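Local coordinates for protein aldehyde dehydrogenase (Anabaena variabilis, PDB 4H7N) that probably oxidises aldehydes to carboxylic acids using NAD+ as the electron acceptor, at residues I240-A245 and E401-K406; I272-A275 and E281-H284. All blocks are in the same frame, centred on the assembly; numbering follows the deposited sequence.

Contact 1: residues I240-A245 and E401-K406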
loop_
_atom_site.group_PDB
_atom_site.type_symbol
_atom_site.label_atom_id
_atom_site.label_comp_id
_atom_site.label_asym_id
_atom_site.label_seq_id
_atom_site.Cartn_x
_atom_site.Cartn_y
_atom_site.Cartn_z
ATOM N N ILE A 240 -2.858 8.068 -28.920
ATOM C CA ILE A 240 -1.870 8.257 -29.969
ATOM C C ILE A 240 -2.349 7.396 -31.142
ATOM O O ILE A 240 -2.603 6.162 -30.991
ATOM C CB ILE A 240 -0.466 7.774 -29.529
ATOM C CG1 ILE A 240 0.083 8.643 -28.389
ATOM C CG2 ILE A 240 0.527 7.894 -30.670
ATOM C CD1 ILE A 240 1.395 8.114 -27.790
ATOM N N VAL A 241 -2.448 8.039 -32.295
ATOM C CA VAL A 241 -2.864 7.390 -33.561
ATOM C C VAL A 241 -1.692 7.461 -34.534
ATOM O O VAL A 241 -1.347 8.545 -35.052
ATOM C CB VAL A 241 -4.093 8.087 -34.175
ATOM C CG1 VAL A 241 -4.540 7.353 -35.431
ATOM C CG2 VAL A 241 -5.237 8.098 -33.176
ATOM N N LEU A 242 -1.028 6.319 -34.722
ATOM C CA LEU A 242 0.081 6.220 -35.661
ATOM C C LEU A 242 -0.412 6.130 -37.085
ATOM O O LEU A 242 -1.593 5.796 -37.368
ATOM C CB LEU A 242 0.961 4.997 -35.321
ATOM C CG LEU A 242 1.464 4.964 -33.865
ATOM C CD1 LEU A 242 2.206 3.657 -33.631
ATOM C CD2 LEU A 242 2.351 6.168 -33.550
ATOM N N GLU A 243 0.544 6.381 -37.983
ATOM C CA GLU A 243 0.288 6.513 -39.404
ATOM C C GLU A 243 -0.386 5.272 -39.990
ATOM O O GLU A 243 -1.235 5.411 -40.854
ATOM C CB GLU A 243 1.651 6.733 -40.076
ATOM C CG GLU A 243 1.600 7.142 -41.514
ATOM C CD GLU A 243 2.947 7.730 -41.932
ATOM O OE1 GLU A 243 3.987 7.037 -41.785
ATOM O OE2 GLU A 243 2.971 8.899 -42.351
ATOM N N SER A 244 0.016 4.079 -39.526
ATOM C CA SER A 244 -0.533 2.793 -39.969
ATOM C C SER A 244 -1.916 2.423 -39.378
ATOM O O SER A 244 -2.451 1.348 -39.674
ATOM C CB SER A 244 0.445 1.669 -39.597
ATOM O OG SER A 244 0.598 1.542 -38.192
ATOM N N ALA A 245 -2.474 3.276 -38.521
ATOM C CA ALA A 245 -3.707 2.890 -37.780
ATOM C C ALA A 245 -4.903 2.620 -38.678
ATOM O O ALA A 245 -4.981 3.154 -39.758
ATOM C CB ALA A 245 -4.097 3.977 -36.781
ATOM N N GLU A 401 -0.552 -4.888 -33.642
ATOM C CA GLU A 401 -0.401 -4.805 -32.221
ATOM C C GLU A 401 1.066 -4.560 -31.837
ATOM O O GLU A 401 1.327 -3.793 -30.925
ATOM C CB GLU A 401 -1.024 -6.000 -31.489
ATOM C CG GLU A 401 -0.142 -7.224 -31.352
ATOM C CD GLU A 401 -0.787 -8.370 -30.563
ATOM O OE1 GLU A 401 -1.995 -8.647 -30.746
ATOM O OE2 GLU A 401 -0.047 -9.025 -29.790
ATOM N N ASP A 402 2.019 -5.194 -32.515
ATOM C CA ASP A 402 3.441 -4.998 -32.128
ATOM C C ASP A 402 3.945 -3.578 -32.330
ATOM O O ASP A 402 4.661 -3.043 -31.477
ATOM C CB ASP A 402 4.369 -6.042 -32.762
ATOM C CG ASP A 402 4.160 -7.431 -32.140
ATOM O OD1 ASP A 402 3.757 -7.534 -30.940
ATOM O OD2 ASP A 402 4.365 -8.427 -32.858
ATOM N N GLU A 403 3.499 -2.923 -33.388
ATOM C CA GLU A 403 3.829 -1.501 -33.543
ATOM C C GLU A 403 3.271 -0.590 -32.408
ATOM O O GLU A 403 3.992 0.244 -31.839
ATOM C CB GLU A 403 3.381 -1.008 -34.917
ATOM C CG GLU A 403 3.963 0.341 -35.248
ATOM C CD GLU A 403 3.444 0.925 -36.538
ATOM O OE1 GLU A 403 2.637 0.297 -37.266
ATOM O OE2 GLU A 403 3.889 2.048 -36.815
ATOM N N ALA A 404 1.987 -0.763 -32.083
ATOM C CA ALA A 404 1.369 -0.039 -31.011
ATOM C C ALA A 404 2.058 -0.352 -29.675
ATOM O O ALA A 404 2.330 0.563 -28.864
ATOM C CB ALA A 404 -0.124 -0.372 -30.943
ATOM N N LEU A 405 2.338 -1.623 -29.422
ATOM C CA LEU A 405 2.893 -1.998 -28.122
ATOM C C LEU A 405 4.251 -1.325 -27.902
ATOM O O LEU A 405 4.559 -0.876 -26.756
ATOM C CB LEU A 405 2.995 -3.515 -27.949
ATOM C CG LEU A 405 1.701 -4.293 -27.615
ATOM C CD1 LEU A 405 1.915 -5.772 -27.878
ATOM C CD2 LEU A 405 1.244 -4.098 -26.192
ATOM N N LYS A 406 5.062 -1.250 -28.962
ATOM C CA LYS A 406 6.367 -0.545 -28.859
ATOM C C LYS A 406 6.213 0.854 -28.284
ATOM O O LYS A 406 7.031 1.301 -27.515
ATOM C CB LYS A 406 7.077 -0.403 -30.212
ATOM C CG LYS A 406 8.233 -1.345 -30.422
ATOM C CD LYS A 406 7.754 -2.749 -30.789
ATOM C CE LYS A 406 8.871 -3.639 -31.360
ATOM N NZ LYS A 406 8.299 -4.861 -32.003
HETATM O O HOH W 1 2.755 3.868 -38.407
#
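The carboxylate of E403 is the flat group of this contact, and S244 and L242 meet it from the same side of its plane. S244 OG donates to E403 OE1 at 2.6 Å, coming in from above the carboxylate, 40° out of its plane. On that side too, L242 CD1 rests 3.9 Å from E403 OE2, so a methyl group sits above the plane but to one side, near OE2. The second oxygen is reached through water: S244 N gives its hydrogen to a water 3.0 Å away, and that water donates in turn to E403 OE2 at 2.7 Å. One serine therefore holds both carboxylate oxygens, directly through its hydroxyl and indirectly through its backbone amide. E403 can span the distance because its CG stands anti to the backbone N (chi1 -167°) and the chain runs extended from there. The serine is presented by a type I turn from L242 to A245, closed by A245 N to L242 O at 2.9 Å, where strand 237-241 ends. With chi1 at 64°, OG lies between its own backbone N and carbonyl carbon; besides donating to E403 it accepts the amide of G399. A398 touches L242, S244 and E403, so the loop after the parallel neighbouring strand 393-397 lines the contact. Helix 401-408 starts just beyond this loop, and its E401 and L405 pack on I461 and Q121 of the second subunit. E403 lies in the first turn of that helix, where a negative charge is likely to be favoured by the helix dipole. Together, a hydroxyl donor on one oxygen and a water donor on the other would tend to keep this carboxylate ionised while fixing its rotation.

Contact 2: residues I272-A275 and E281-H284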
loop_
_atom_site.group_PDB
_atom_site.type_symbol
_atom_site.label_atom_id
_atom_site.label_comp_id
_atom_site.label_asym_id
_atom_site.label_seq_id
_atom_site.Cartn_x
_atom_site.Cartn_y
_atom_site.Cartn_z
ATOM N N ILE A 272 -5.591 13.935 -27.870
ATOM C CA ILE A 272 -5.483 13.071 -29.021
ATOM C C ILE A 272 -4.323 13.544 -29.912
ATOM O O ILE A 272 -4.292 14.727 -30.321
ATOM C CB ILE A 272 -6.799 13.085 -29.804
ATOM C CG1 ILE A 272 -7.952 12.588 -28.919
ATOM C CG2 ILE A 272 -6.683 12.152 -30.983
ATOM C CD1 ILE A 272 -9.317 13.080 -29.425
ATOM N N TYR A 273 -3.355 12.651 -30.131
ATOM C CA TYR A 273 -2.169 12.931 -30.931
ATOM C C TYR A 273 -2.222 12.067 -32.182
ATOM O O TYR A 273 -2.390 10.860 -32.075
ATOM C CB TYR A 273 -0.908 12.643 -30.107
ATOM C CG TYR A 273 -0.901 13.446 -28.827
ATOM C CD1 TYR A 273 -0.515 14.776 -28.825
ATOM C CD2 TYR A 273 -1.384 12.884 -27.635
ATOM C CE1 TYR A 273 -0.602 15.547 -27.677
ATOM C CE2 TYR A 273 -1.445 13.621 -26.466
ATOM C CZ TYR A 273 -1.061 14.957 -26.497
ATOM O OH TYR A 273 -1.120 15.650 -25.336
ATOM N N VAL A 274 -2.087 12.674 -33.372
ATOM C CA VAL A 274 -2.223 11.928 -34.624
ATOM C C VAL A 274 -1.061 12.220 -35.563
ATOM O O VAL A 274 -0.668 13.374 -35.744
ATOM C CB VAL A 274 -3.528 12.312 -35.359
ATOM C CG1 VAL A 274 -3.760 11.386 -36.541
ATOM C CG2 VAL A 274 -4.712 12.242 -34.407
ATOM N N ALA A 275 -0.523 11.165 -36.162
ATOM C CA ALA A 275 0.537 11.303 -37.162
ATOM C C ALA A 275 0.127 12.406 -38.139
ATOM O O ALA A 275 -1.021 12.391 -38.654
ATOM C CB ALA A 275 0.703 9.996 -37.909
ATOM N N GLU A 281 -7.419 13.906 -42.319
ATOM C CA GLU A 281 -8.379 12.836 -42.601
ATOM C C GLU A 281 -9.074 12.317 -41.320
ATOM O O GLU A 281 -10.294 12.072 -41.262
ATOM C CB GLU A 281 -7.557 11.749 -43.267
ATOM C CG GLU A 281 -8.206 10.451 -43.649
ATOM C CD GLU A 281 -7.183 9.561 -44.359
ATOM O OE1 GLU A 281 -6.034 10.025 -44.675
ATOM O OE2 GLU A 281 -7.543 8.404 -44.599
ATOM N N PHE A 282 -8.270 12.161 -40.285
ATOM C CA PHE A 282 -8.757 11.734 -38.992
ATOM C C PHE A 282 -9.719 12.742 -38.376
ATOM O O PHE A 282 -10.797 12.365 -37.929
ATOM C CB PHE A 282 -7.569 11.532 -38.045
ATOM C CG PHE A 282 -7.964 11.169 -36.655
ATOM C CD1 PHE A 282 -8.188 12.139 -35.718
ATOM C CD2 PHE A 282 -8.049 9.837 -36.263
ATOM C CE1 PHE A 282 -8.546 11.806 -34.421
ATOM C CE2 PHE A 282 -8.417 9.496 -34.962
ATOM C CZ PHE A 282 -8.661 10.486 -34.046
ATOM N N TYR A 283 -9.364 14.015 -38.318
ATOM C CA TYR A 283 -10.236 14.904 -37.596
ATOM C C TYR A 283 -11.556 15.131 -38.348
ATOM O O TYR A 283 -12.597 15.292 -37.714
ATOM C CB TYR A 283 -9.549 16.196 -37.138
ATOM C CG TYR A 283 -9.353 17.315 -38.098
ATOM C CD1 TYR A 283 -10.416 18.083 -38.516
ATOM C CD2 TYR A 283 -8.074 17.687 -38.501
ATOM C CE1 TYR A 283 -10.239 19.151 -39.363
ATOM C CE2 TYR A 283 -7.864 18.763 -39.349
ATOM C CZ TYR A 283 -8.951 19.499 -39.785
ATOM O OH TYR A 283 -8.793 20.564 -40.654
ATOM N N HIS A 284 -11.513 15.091 -39.673
ATOM C CA HIS A 284 -12.743 15.153 -40.446
ATOM C C HIS A 284 -13.636 13.964 -40.228
ATOM O O HIS A 284 -14.864 14.113 -40.112
ATOM C CB HIS A 284 -12.448 15.309 -41.922
ATOM C CG HIS A 284 -12.065 16.701 -42.282
ATOM N ND1 HIS A 284 -12.868 17.785 -41.994
ATOM C CD2 HIS A 284 -10.969 17.193 -42.894
ATOM C CE1 HIS A 284 -12.283 18.891 -42.424
ATOM N NE2 HIS A 284 -11.129 18.557 -42.972
#
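V274 on strand 269-275 and F282 on helix 279-292 mark the closest approach of the two backbones, with their CA atoms 7.9 Å apart. The strand leads through a short connection into the helix, and I272, V274 and F282 all start their side chains toward the other segment. F282 CG stands anti to its amide nitrogen (chi1 177°), which carries the ring over to the strand. There V274 CG2 forms a CH-pi contact over one ring face, 4.0 Å from the centroid and 21° off the normal. I272, two residues back on the same side of the strand, adds its CG2 obliquely, 3.9 Å from F282 CE1. No hydrogen bond crosses, so the contact is purely apolar. With F282 cut back to an alanine, V274 CG2 and I272 CG2 would probably lose the ring they pack against, and a gap would be likely to open between helix and strand. The same ring also touches V241 on strand 237-241 and T251 and I254 on helix 247-259, while V274 leans on V372 of strand 369-375; F282 thus sits buried where two helices cover the parallel strands of the sheet.

From the N terminus, the chain leaves strand 237-241 through the turn of contact 1, runs back through helix 247-259 and enters strand 269-275, parallel to the first: a beta-alpha-beta crossover. Contact 2 then closes a short connection into helix 279-292. More than a hundred residues later, after strand 393-397, helix 401-408 comes back to close the long loop of contact 1, within which contact 2 lies whole. The two meet in the sheet: V241 N and V241 O probably hydrogen-bond Y273 O and A275 N, and V241 CG2 packs on F282 CE2. Contact 1 ties 237-241 to helix 401-408, contact 2 ties 269-275 to helix 279-292.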